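Local coordinates for protein phosphoinositol-specific phospholipase C (Pseudomonas sp., PDB 5FYP) that probably cleaves phosphoinositides in a calcium-dependent phospholipase C reaction, at residues 110-114 and 177-183. Sequence-based numbering, arbitrary orientation.
Sequences GHFPI and ANDLQGK
Residues 110-114 run extended after Gly110 (phi/psi 85/10), with His111 to Pro113 near -60/140. Residues 177-183 open with helical angles at 177-179, fold through a type I turn from Asn178 to Gln181 and then a type II turn from Leu180 to Lys183, where Gly182 sits at 73/6. The segments run side by side in the same direction: CA atoms pair Gly110 with Gln181 (5.1 Å), His111 with Gly182 (5.0 Å) and Pro113 with Lys183 (4.8 Å). Gly182 N donates to His111 O (2.8 Å) and Ile114 N to Lys183 O (2.9 Å). These bonds bring together the loops entering parallel neighbours 114-120 and 184-189 of a mixed sheet, consistent with the TIM-barrel clan of this family; Ile114 goes on to pair with Leu185. His111, chi1 p, folds its ring over Gly182, whose CA lies 3.6 Å from the ring centroid; its ND1 bonds Phe112 O (2.8 Å) and its NE2 bonds Ser105 of helix 94-107. Pro113 packs CG on Leu180 CB (3.8 Å). Phe112, chi1 t, brings CE2 to Ala177 CB (3.5 Å), and both side chains also touch Ile20 on strand 20-25.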
# COMPACT_ATOMS: atom_id res chain seq x y z
N GLY A 110 13.01 -9.77 -11.38
CA GLY A 110 11.93 -9.81 -12.35
C GLY A 110 10.55 -9.94 -11.74
O GLY A 110 9.59 -10.17 -12.46
N HIS A 111 10.45 -9.79 -10.42
CA HIS A 111 9.16 -10.01 -9.81
C HIS A 111 8.13 -8.95 -10.19
O HIS A 111 8.45 -7.78 -10.44
CB HIS A 111 9.27 -10.12 -8.28
CG HIS A 111 9.77 -8.89 -7.56
ND1 HIS A 111 8.98 -7.80 -7.30
CD2 HIS A 111 10.97 -8.62 -7.02
CE1 HIS A 111 9.69 -6.90 -6.63
NE2 HIS A 111 10.90 -7.38 -6.43
N PHE A 112 6.88 -9.38 -10.23
CA PHE A 112 5.75 -8.48 -10.32
C PHE A 112 5.86 -7.46 -9.19
O PHE A 112 6.29 -7.81 -8.08
CB PHE A 112 4.47 -9.33 -10.20
CG PHE A 112 3.22 -8.56 -10.39
CD1 PHE A 112 2.66 -7.86 -9.33
CD2 PHE A 112 2.59 -8.51 -11.62
CE1 PHE A 112 1.52 -7.10 -9.51
CE2 PHE A 112 1.43 -7.78 -11.79
CZ PHE A 112 0.90 -7.07 -10.74
N PRO A 113 5.51 -6.19 -9.42
CA PRO A 113 5.70 -5.19 -8.38
C PRO A 113 4.99 -5.56 -7.08
O PRO A 113 3.84 -6.01 -7.10
CB PRO A 113 5.13 -3.92 -8.99
CG PRO A 113 4.22 -4.41 -10.09
CD PRO A 113 4.95 -5.61 -10.64
N ILE A 114 5.69 -5.33 -5.97
CA ILE A 114 5.13 -5.60 -4.63
C ILE A 114 4.55 -4.31 -4.07
O ILE A 114 5.22 -3.29 -4.11
CB ILE A 114 6.20 -6.13 -3.69
CG1 ILE A 114 6.73 -7.47 -4.18
CG2 ILE A 114 5.69 -6.22 -2.26
CD1 ILE A 114 8.06 -7.87 -3.54
N ALA A 177 2.91 -3.63 -15.43
CA ALA A 177 3.61 -4.54 -14.52
C ALA A 177 5.02 -4.86 -15.03
O ALA A 177 5.96 -4.91 -14.23
CB ALA A 177 2.81 -5.77 -14.25
N ASN A 178 5.17 -5.07 -16.33
CA ASN A 178 6.51 -5.28 -16.91
C ASN A 178 7.43 -4.09 -16.63
O ASN A 178 8.58 -4.25 -16.24
CB ASN A 178 6.40 -5.50 -18.42
CG ASN A 178 7.73 -5.78 -19.05
OD1 ASN A 178 8.37 -6.72 -18.67
ND2 ASN A 178 8.17 -4.93 -19.95
N ASP A 179 6.93 -2.86 -16.84
CA ASP A 179 7.70 -1.67 -16.56
C ASP A 179 8.13 -1.62 -15.07
O ASP A 179 9.19 -1.07 -14.75
CB ASP A 179 6.90 -0.39 -16.81
CG ASP A 179 6.56 -0.13 -18.25
OD1 ASP A 179 7.29 -0.56 -19.16
OD2 ASP A 179 5.51 0.57 -18.45
N LEU A 180 7.28 -2.16 -14.21
CA LEU A 180 7.47 -2.13 -12.76
C LEU A 180 8.09 -3.41 -12.20
O LEU A 180 8.05 -3.66 -11.00
CB LEU A 180 6.15 -1.83 -12.06
CG LEU A 180 5.52 -0.48 -12.36
CD1 LEU A 180 4.12 -0.44 -11.81
CD2 LEU A 180 6.36 0.64 -11.81
N GLN A 181 8.73 -4.21 -13.05
CA GLN A 181 9.39 -5.41 -12.56
C GLN A 181 10.41 -5.05 -11.50
O GLN A 181 11.17 -4.08 -11.66
CB GLN A 181 10.20 -6.08 -13.66
CG GLN A 181 9.49 -7.03 -14.55
CD GLN A 181 10.44 -7.58 -15.60
OE1 GLN A 181 11.54 -8.08 -15.28
NE2 GLN A 181 10.04 -7.48 -16.81
N GLY A 182 10.44 -5.83 -10.44
CA GLY A 182 11.39 -5.61 -9.37
C GLY A 182 11.12 -4.42 -8.47
O GLY A 182 11.93 -4.13 -7.59
N LYS A 183 9.98 -3.75 -8.66
CA LYS A 183 9.69 -2.56 -7.89
C LYS A 183 8.87 -2.88 -6.63
O LYS A 183 8.17 -3.90 -6.54
CB LYS A 183 8.98 -1.51 -8.74
CG LYS A 183 9.72 -1.07 -10.01
CD LYS A 183 11.12 -0.55 -9.82
CE LYS A 183 11.17 0.74 -9.06
NZ LYS A 183 12.60 1.03 -8.74